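Local coordinates for glycosyl hydrolase family 88 (Pedobacter heparinus, PDB 3WIW), which acts as an unsaturated glucuronyl hydrolase specific for heparin, probably releasing the unsaturated glucuronic acid end of oligosaccharides produced by polysaccharide lyases, at residues A47-P52 / E97-F101; P140-A145 / Y181-A185; K199-V203 / T262-F267. All blocks are in the same frame, centred on the assembly; numbering follows the deposited sequence. Where two conformers were deposited one is given.

Interaction 1 (A47-P52 / E97-F101); sequences AQTYTP and EAKRF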
loop_
_atom_site.group_PDB
_atom_site.type_symbol
_atom_site.label_atom_id
_atom_site.label_comp_id
_atom_site.label_asym_id
_atom_site.label_seq_id
_atom_site.Cartn_x
_atom_site.Cartn_y
_atom_site.Cartn_z
ATOM N N ALA A 47 -3.767 -3.297 19.992
ATOM C CA ALA A 47 -4.704 -2.213 20.315
ATOM C C ALA A 47 -4.808 -1.972 21.832
ATOM O O ALA A 47 -5.137 -0.879 22.265
ATOM C CB ALA A 47 -6.063 -2.499 19.706
ATOM N N GLN A 48 -4.530 -3.006 22.631
ATOM C CA GLN A 48 -4.488 -2.916 24.093
ATOM C C GLN A 48 -3.208 -2.232 24.564
ATOM O O GLN A 48 -3.169 -1.624 25.630
ATOM C CB GLN A 48 -4.546 -4.321 24.706
ATOM C CG GLN A 48 -5.918 -4.991 24.596
ATOM C CD GLN A 48 -5.901 -6.485 24.877
ATOM O OE1 GLN A 48 -4.839 -7.118 24.974
ATOM N NE2 GLN A 48 -7.085 -7.061 24.992
ATOM N N THR A 49 -2.156 -2.346 23.765
ATOM C CA THR A 49 -0.824 -1.913 24.176
ATOM C C THR A 49 -0.457 -0.488 23.713
ATOM O O THR A 49 0.035 0.332 24.509
ATOM C CB THR A 49 0.218 -2.927 23.658
ATOM O OG1 THR A 49 -0.049 -4.209 24.237
ATOM C CG2 THR A 49 1.621 -2.524 24.035
ATOM N N TYR A 50 -0.655 -0.202 22.427
ATOM C CA TYR A 50 -0.337 1.106 21.866
ATOM C C TYR A 50 -1.425 2.133 22.167
ATOM O O TYR A 50 -2.548 1.781 22.567
ATOM C CB TYR A 50 -0.043 0.982 20.345
ATOM C CG TYR A 50 1.038 -0.043 20.100
ATOM C CD1 TYR A 50 2.323 0.177 20.565
ATOM C CD2 TYR A 50 0.765 -1.255 19.468
ATOM C CE1 TYR A 50 3.314 -0.766 20.413
ATOM C CE2 TYR A 50 1.767 -2.232 19.310
ATOM C CZ TYR A 50 3.035 -1.967 19.791
ATOM O OH TYR A 50 4.035 -2.907 19.673
ATOM N N THR A 51 -1.078 3.400 22.000
ATOM C CA THR A 51 -1.972 4.511 22.309
ATOM C C THR A 51 -2.447 5.173 21.014
ATOM O O THR A 51 -1.633 5.510 20.142
ATOM C CB THR A 51 -1.220 5.552 23.139
ATOM O OG1 THR A 51 -0.684 4.932 24.319
ATOM C CG2 THR A 51 -2.160 6.675 23.552
ATOM N N PRO A 52 -3.771 5.389 20.888
ATOM C CA PRO A 52 -4.276 6.076 19.690
ATOM C C PRO A 52 -3.541 7.398 19.466
ATOM O O PRO A 52 -3.295 8.162 20.411
ATOM C CB PRO A 52 -5.768 6.289 20.000
ATOM C CG PRO A 52 -6.090 5.109 20.895
ATOM C CD PRO A 52 -4.863 4.918 21.769
ATOM N N GLU A 97 -11.827 -0.889 18.637
ATOM C CA GLU A 97 -10.449 -0.424 18.617
ATOM C C GLU A 97 -10.163 0.352 17.339
ATOM O O GLU A 97 -9.488 1.382 17.368
ATOM C CB GLU A 97 -9.478 -1.600 18.765
ATOM C CG GLU A 97 -9.572 -2.336 20.106
ATOM C CD GLU A 97 -8.868 -1.616 21.244
ATOM O OE1 GLU A 97 -8.620 -0.392 21.143
ATOM O OE2 GLU A 97 -8.562 -2.288 22.250
ATOM N N ALA A 98 -10.672 -0.129 16.208
ATOM C CA ALA A 98 -10.448 0.587 14.954
ATOM C C ALA A 98 -11.014 2.004 15.026
ATOM O O ALA A 98 -10.365 2.931 14.579
ATOM C CB ALA A 98 -11.027 -0.170 13.770
ATOM N N LYS A 99 -12.179 2.173 15.641
ATOM C CA LYS A 99 -12.771 3.502 15.815
ATOM C C LYS A 99 -11.830 4.404 16.648
ATOM O O LYS A 99 -11.522 5.529 16.245
ATOM C CB LYS A 99 -14.130 3.369 16.482
ATOM C CG LYS A 99 -14.785 4.692 16.805
ATOM C CD LYS A 99 -16.166 4.500 17.407
ATOM C CE LYS A 99 -16.796 5.847 17.640
ATOM N NZ LYS A 99 -18.126 5.752 18.290
ATOM N N ARG A 100 -11.376 3.903 17.798
ATOM C CA ARG A 100 -10.492 4.667 18.690
ATOM C C ARG A 100 -9.212 5.118 17.973
ATOM O O ARG A 100 -8.806 6.287 18.047
ATOM C CB ARG A 100 -10.043 3.797 19.882
ATOM C CG ARG A 100 -10.958 3.705 21.063
ATOM C CD ARG A 100 -10.109 3.525 22.338
ATOM N NE ARG A 100 -9.168 2.408 22.278
ATOM C CZ ARG A 100 -7.988 2.388 22.893
ATOM N NH1 ARG A 100 -7.207 1.325 22.797
ATOM N NH2 ARG A 100 -7.579 3.431 23.600
ATOM N N PHE A 101 -8.560 4.179 17.297
ATOM C CA PHE A 101 -7.297 4.489 16.619
ATOM C C PHE A 101 -7.504 5.355 15.361
ATOM O O PHE A 101 -6.611 6.095 14.961
ATOM C CB PHE A 101 -6.514 3.195 16.333
ATOM C CG PHE A 101 -5.808 2.642 17.549
ATOM C CD1 PHE A 101 -6.465 1.806 18.442
ATOM C CD2 PHE A 101 -4.488 2.989 17.812
ATOM C CE1 PHE A 101 -5.807 1.319 19.582
ATOM C CE2 PHE A 101 -3.820 2.490 18.937
ATOM C CZ PHE A 101 -4.483 1.660 19.818
HETATM O O HOH W 1 -4.637 1.787 24.157
#
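Where helix 30-49 ends and the chain turns away, residues 47-52 pack on one face of helix 92-103, a structural contact of the alpha6/alpha6-barrel protein away from the predicted active site. The first contributor is E97, whose carboxylate carbon CD lies 3.3 Å from CB of A47. The same carboxylate fixes the next participant one turn on: R100 donates from NE (3.1 Å) and NH1 (2.8 Å) to OE1 of E97, an intrahelical salt bridge that steers the guanidinium toward residues 47-52. R100 NH1 comes within 3.1 Å of A47 O, but at too poor an angle for a hydrogen bond. A water connects it to residues 47-52: water 1 accepts from R100 NH1 (2.9 Å) and donates to Y50 O (2.6 Å), just past the helix end. P52 lies over one face of the guanidinium, with its CG 3.5 Å from R100 NH2. That CG also serves F101, making a CH-pi contact 3.8 Å from the ring centroid and only 5° off the normal. Around the rim of the F101 ring stand A47 O, 3.5 Å from CE1, and Y50 O, 3.4 Å from CZ, while CB of A47 packs 3.8 Å from CE1. The F101 ring also packs on helix 77-89, meeting F78 edge-to-face and touching L82, and Y50 leans on V65 and L67 of strand 65-68 and P56 of strand 55-59.

Interaction 2 (P140-A145 / Y181-A185); sequences PLENGA and YLYWA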
loop_
_atom_site.group_PDB
_atom_site.type_symbol
_atom_site.label_atom_id
_atom_site.label_comp_id
_atom_site.label_asym_id
_atom_site.label_seq_id
_atom_site.Cartn_x
_atom_site.Cartn_y
_atom_site.Cartn_z
ATOM N N PRO A 140 -13.861 14.760 7.864
ATOM C CA PRO A 140 -12.406 14.695 7.726
ATOM C C PRO A 140 -11.993 14.138 6.357
ATOM O O PRO A 140 -11.018 14.608 5.765
ATOM C CB PRO A 140 -12.011 13.766 8.885
ATOM C CG PRO A 140 -13.056 14.043 9.935
ATOM C CD PRO A 140 -14.309 14.124 9.122
ATOM N N LEU A 141 -12.732 13.163 5.845
ATOM C CA LEU A 141 -12.459 12.662 4.498
ATOM C C LEU A 141 -12.635 13.733 3.429
ATOM O O LEU A 141 -11.824 13.825 2.502
ATOM C CB LEU A 141 -13.309 11.446 4.176
ATOM C CG LEU A 141 -12.874 10.159 4.863
ATOM C CD1 LEU A 141 -13.980 9.109 4.743
ATOM C CD2 LEU A 141 -11.564 9.614 4.257
ATOM N N GLU A 142 -13.693 14.528 3.535
ATOM C CA GLU A 142 -13.922 15.570 2.555
ATOM C C GLU A 142 -12.826 16.625 2.612
ATOM O O GLU A 142 -12.302 17.031 1.577
ATOM C CB GLU A 142 -15.285 16.192 2.781
ATOM C CG GLU A 142 -15.702 17.148 1.677
ATOM C CD GLU A 142 -17.050 17.796 1.925
ATOM O OE1 GLU A 142 -17.569 17.690 3.056
ATOM O OE2 GLU A 142 -17.588 18.416 0.984
ATOM N N ASN A 143 -12.457 17.052 3.818
ATOM C CA ASN A 143 -11.399 18.053 3.954
ATOM C C ASN A 143 -10.066 17.526 3.418
ATOM O O ASN A 143 -9.350 18.242 2.723
ATOM C CB ASN A 143 -11.242 18.506 5.405
ATOM C CG ASN A 143 -12.353 19.422 5.849
ATOM O OD1 ASN A 143 -12.996 20.084 5.030
ATOM N ND2 ASN A 143 -12.600 19.453 7.147
ATOM N N GLY A 144 -9.726 16.273 3.736
ATOM C CA GLY A 144 -8.487 15.670 3.262
ATOM C C GLY A 144 -8.451 15.606 1.751
ATOM O O GLY A 144 -7.409 15.842 1.134
ATOM N N ALA A 145 -9.572 15.245 1.140
ATOM C CA ALA A 145 -9.580 15.114 -0.304
ATOM C C ALA A 145 -9.334 16.446 -1.005
ATOM O O ALA A 145 -8.635 16.495 -2.015
ATOM C CB ALA A 145 -10.868 14.472 -0.788
ATOM N N TYR A 181 -8.020 7.400 -2.954
ATOM C CA TYR A 181 -8.728 8.393 -2.159
ATOM C C TYR A 181 -9.472 9.390 -3.048
ATOM O O TYR A 181 -10.670 9.658 -2.828
ATOM C CB TYR A 181 -7.712 9.113 -1.294
ATOM C CG TYR A 181 -8.263 10.060 -0.225
ATOM C CD1 TYR A 181 -9.625 10.145 0.109
ATOM C CD2 TYR A 181 -7.358 10.868 0.480
ATOM C CE1 TYR A 181 -10.044 11.027 1.129
ATOM C CE2 TYR A 181 -7.748 11.716 1.478
ATOM C CZ TYR A 181 -9.085 11.805 1.804
ATOM O OH TYR A 181 -9.434 12.659 2.819
ATOM N N LEU A 182 -8.813 9.921 -4.078
ATOM C CA LEU A 182 -9.451 10.906 -4.947
ATOM C C LEU A 182 -10.497 10.296 -5.865
ATOM O O LEU A 182 -11.487 10.970 -6.163
ATOM C CB LEU A 182 -8.423 11.652 -5.784
ATOM C CG LEU A 182 -7.618 12.751 -5.117
ATOM C CD1 LEU A 182 -6.776 13.468 -6.163
ATOM C CD2 LEU A 182 -8.544 13.723 -4.411
ATOM N N TYR A 183 -10.276 9.092 -6.392
ATOM C CA TYR A 183 -11.343 8.471 -7.185
ATOM C C TYR A 183 -12.615 8.339 -6.353
ATOM O O TYR A 183 -13.719 8.684 -6.799
ATOM C CB TYR A 183 -10.948 7.090 -7.682
ATOM C CG TYR A 183 -9.832 7.016 -8.706
ATOM C CD1 TYR A 183 -9.858 7.759 -9.887
ATOM C CD2 TYR A 183 -8.770 6.122 -8.522
ATOM C CE1 TYR A 183 -8.837 7.636 -10.817
ATOM C CE2 TYR A 183 -7.750 6.007 -9.449
ATOM C CZ TYR A 183 -7.792 6.756 -10.595
ATOM O OH TYR A 183 -6.788 6.627 -11.528
ATOM N N TRP A 184 -12.460 7.866 -5.123
ATOM C CA TRP A 184 -13.584 7.682 -4.217
ATOM C C TRP A 184 -14.228 9.025 -3.892
ATOM O O TRP A 184 -15.442 9.180 -3.979
ATOM C CB TRP A 184 -13.130 6.981 -2.918
ATOM C CG TRP A 184 -14.204 7.017 -1.880
ATOM C CD1 TRP A 184 -15.269 6.168 -1.768
ATOM C CD2 TRP A 184 -14.366 8.014 -0.850
ATOM N NE1 TRP A 184 -16.067 6.570 -0.716
ATOM C CE2 TRP A 184 -15.535 7.695 -0.138
ATOM C CE3 TRP A 184 -13.608 9.121 -0.444
ATOM C CZ2 TRP A 184 -15.981 8.452 0.962
ATOM C CZ3 TRP A 184 -14.050 9.886 0.646
ATOM C CH2 TRP A 184 -15.229 9.547 1.329
ATOM N N ALA A 185 -13.415 10.011 -3.525
ATOM C CA ALA A 185 -13.938 11.305 -3.077
ATOM C C ALA A 185 -14.612 12.079 -4.212
ATOM O O ALA A 185 -15.627 12.745 -4.003
ATOM C CB ALA A 185 -12.813 12.127 -2.471
#
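Y181 projects from helix 175-188 onto the backbone of helix 138-150, its hydroxyl coming to rest over the turn L141-A145. OH donates to L141 O at 2.7 Å, although that carbonyl already accepts the helical bond from A145 N (3.0 Å), so one oxygen serves both its own helix and its neighbour. A145 N is only 3.1 Å from Y181 OH, but the angle is too poor for a hydrogen bond. The approach depends on G144: its CA lies 3.2 Å from Y181 OH, and a CB there would fall 2.2 Å from that oxygen, a clash. It illustrates how a glycine in mid-helix can admit a large partner. Apolar contacts flank the polar one. L141 divides its branches, CD2 meeting Y181 CE1 at 3.8 Å and CD1 meeting W184 CH2 at 3.7 Å. On the next turn A145 sets its CB 3.5 Å from CB of A185 and 4.0 Å from CE1 of Y181, while L182 CD2 packs 3.7 Å from A145 O. The short axes pass 10.3 Å apart at a signed angle of -118°. Helix 117-132 adds Y122, whose ring meets those of Y181 and W184. Such buried packing between successive helices is characteristic of the alpha6/alpha6-barrel of family 88 hydrolases, here with the Y181 side chain about 9 Å from that of D116, the predicted nucleophile.

Interaction 3 (K199-V203 / T262-F267); sequences KTHAV and TKDKKF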
loop_
_atom_site.group_PDB
_atom_site.type_symbol
_atom_site.label_atom_id
_atom_site.label_comp_id
_atom_site.label_asym_id
_atom_site.label_seq_id
_atom_site.Cartn_x
_atom_site.Cartn_y
_atom_site.Cartn_z
ATOM N N LYS A 199 -7.272 10.455 -12.395
ATOM C CA LYS A 199 -7.113 9.685 -13.618
ATOM C C LYS A 199 -5.981 10.272 -14.465
ATOM O O LYS A 199 -5.141 9.542 -14.993
ATOM C CB LYS A 199 -8.416 9.652 -14.418
ATOM C CG LYS A 199 -8.269 8.766 -15.644
ATOM C CD LYS A 199 -9.567 8.583 -16.419
ATOM C CE LYS A 199 -9.334 7.521 -17.494
ATOM N NZ LYS A 199 -10.546 7.319 -18.319
ATOM N N THR A 200 -5.920 11.593 -14.551
ATOM C CA THR A 200 -4.822 12.256 -15.277
ATOM C C THR A 200 -3.451 11.901 -14.683
ATOM O O THR A 200 -2.509 11.597 -15.418
ATOM C CB THR A 200 -5.011 13.772 -15.307
ATOM O OG1 THR A 200 -6.225 14.063 -16.003
ATOM C CG2 THR A 200 -3.843 14.453 -16.036
ATOM N N HIS A 201 -3.343 11.913 -13.360
ATOM C CA HIS A 201 -2.095 11.515 -12.710
ATOM C C HIS A 201 -1.677 10.104 -13.150
ATOM O O HIS A 201 -0.506 9.856 -13.472
ATOM C CB HIS A 201 -2.245 11.589 -11.186
ATOM C CG HIS A 201 -0.992 11.266 -10.447
ATOM N ND1 HIS A 201 -0.295 12.222 -9.726
ATOM C CD2 HIS A 201 -0.279 10.116 -10.336
ATOM C CE1 HIS A 201 0.779 11.671 -9.203
ATOM N NE2 HIS A 201 0.810 10.389 -9.546
ATOM N N ALA A 202 -2.627 9.172 -13.161
ATOM C CA ALA A 202 -2.340 7.800 -13.567
ATOM C C ALA A 202 -1.874 7.744 -15.026
ATOM O O ALA A 202 -0.961 6.961 -15.354
ATOM C CB ALA A 202 -3.564 6.905 -13.348
ATOM N N VAL A 203 -2.495 8.517 -15.903
ATOM C CA VAL A 203 -2.082 8.546 -17.309
ATOM C C VAL A 203 -0.676 9.136 -17.476
ATOM O O VAL A 203 0.185 8.545 -18.148
ATOM C CB VAL A 203 -3.120 9.292 -18.184
ATOM C CG1 VAL A 203 -2.599 9.445 -19.602
ATOM C CG2 VAL A 203 -4.450 8.528 -18.189
ATOM N N THR A 262 -11.957 3.310 -12.565
ATOM C CA THR A 262 -12.263 4.110 -13.767
ATOM C C THR A 262 -12.789 3.297 -14.936
ATOM O O THR A 262 -13.394 3.847 -15.852
ATOM C CB THR A 262 -11.031 4.863 -14.301
ATOM O OG1 THR A 262 -10.105 3.922 -14.861
ATOM C CG2 THR A 262 -10.363 5.668 -13.212
ATOM N N LYS A 263 -12.485 2.002 -14.927
ATOM C CA LYS A 263 -12.803 1.065 -16.011
ATOM C C LYS A 263 -12.119 1.384 -17.338
ATOM O O LYS A 263 -12.535 0.900 -18.375
ATOM C CB LYS A 263 -14.314 0.866 -16.184
ATOM C CG LYS A 263 -15.007 0.402 -14.906
ATOM C CD LYS A 263 -14.344 -0.826 -14.310
ATOM C CE LYS A 263 -14.601 -2.056 -15.146
ATOM N NZ LYS A 263 -16.018 -2.478 -15.074
ATOM N N ASP A 264 -11.045 2.171 -17.296
ATOM C CA ASP A 264 -10.309 2.487 -18.512
ATOM C C ASP A 264 -9.380 1.325 -18.827
ATOM O O ASP A 264 -8.475 1.017 -18.048
ATOM C CB ASP A 264 -9.534 3.794 -18.346
ATOM C CG ASP A 264 -8.996 4.323 -19.659
ATOM O OD1 ASP A 264 -8.452 3.529 -20.445
ATOM O OD2 ASP A 264 -9.142 5.537 -19.920
ATOM N N LYS A 265 -9.623 0.667 -19.959
ATOM C CA LYS A 265 -8.881 -0.532 -20.338
ATOM C C LYS A 265 -7.371 -0.317 -20.458
ATOM O O LYS A 265 -6.600 -1.256 -20.292
ATOM C CB LYS A 265 -9.464 -1.116 -21.624
ATOM C CG LYS A 265 -10.817 -1.782 -21.424
ATOM C CD LYS A 265 -10.710 -3.006 -20.527
ATOM C CE LYS A 265 -12.045 -3.721 -20.427
ATOM N NZ LYS A 265 -12.666 -3.919 -21.762
ATOM N N LYS A 266 -6.941 0.913 -20.717
ATOM C CA LYS A 266 -5.501 1.193 -20.791
ATOM C C LYS A 266 -4.813 0.827 -19.470
ATOM O O LYS A 266 -3.672 0.340 -19.449
ATOM C CB LYS A 266 -5.227 2.653 -21.082
ATOM C CG LYS A 266 -5.611 3.063 -22.469
ATOM C CD LYS A 266 -5.372 4.548 -22.661
ATOM C CE LYS A 266 -5.737 4.980 -24.071
ATOM N NZ LYS A 266 -5.334 6.391 -24.321
ATOM N N PHE A 267 -5.510 1.023 -18.357
ATOM C CA PHE A 267 -4.939 0.720 -17.057
ATOM C C PHE A 267 -4.811 -0.785 -16.806
ATOM O O PHE A 267 -3.820 -1.235 -16.239
ATOM C CB PHE A 267 -5.765 1.374 -15.954
ATOM C CG PHE A 267 -5.765 2.878 -15.987
ATOM C CD1 PHE A 267 -4.661 3.604 -16.437
ATOM C CD2 PHE A 267 -6.882 3.577 -15.539
ATOM C CE1 PHE A 267 -4.688 5.010 -16.422
ATOM C CE2 PHE A 267 -6.915 4.964 -15.547
ATOM C CZ PHE A 267 -5.818 5.680 -15.977
#
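Residues 199-203 form a regular helical turn inside helix 192-208, whereas residues 262-267 carry the chain through a tight reversal: T262 ends helix 245-262, K263 breaks away with positive phi (63°), and D264 takes the N-cap position of helix 265-279. The two backbones keep their distance, CA to CA 7.6 Å for K199 and T262 and 8.3 Å for A202 and F267, so side chains must bridge the gap. The reversal is stabilised from within. T262 OG1 accepts from D264 N at 3.1 Å, an ST turn, and is also hydrogen-bonded to S258 O one turn earlier in its helix; D264 OD1 accepts from K266 N at 3.0 Å, the capping bond. Two helices joined by so short a turn make a helical hairpin, the repeating unit of the alpha6/alpha6-barrel and of the six-hairpin clan to which this family belongs. The N-cap carboxylate works twice, because its other oxygen, OD2, receives a hydrogen bond and salt bridge from K199 NZ at 2.8 Å. K199 spans the distance fully extended, all four chi angles being trans, and its CD passes 4.4 Å from CG2 of T262. Next to this polar link lies F267, whose CZ packs 3.7 Å from CB of A202 and 3.9 Å from CG2 of V203, with CG of K199 at the ring edge, 4.0 Å from CZ. S258 and Y259 of helix 245-262 also touch F267, while Y183 of helix 175-188 packs against both A202 and T262.

The three contacts follow one another along the chain, each closing before the next opens, and join helices of a single alpha6/alpha6-barrel. Interactions 2 and 3 are neighbours: their centres are 18 Å apart, and their second and first helices, 175-188 and 192-208, are consecutive. They touch through Y183, whose CE1 lies 3.5 Å from CG2 of T262 and whose OH lies 3.7 Å from CB of A202. Interaction 1 stands apart, its centre 23 Å from that of interaction 2 and 36 Å from that of interaction 3, on the opposite side of the chain's centre from the latter. The contacts thus tie together different parts of one helical barrel, interactions 2 and 3 forming one continuous patch.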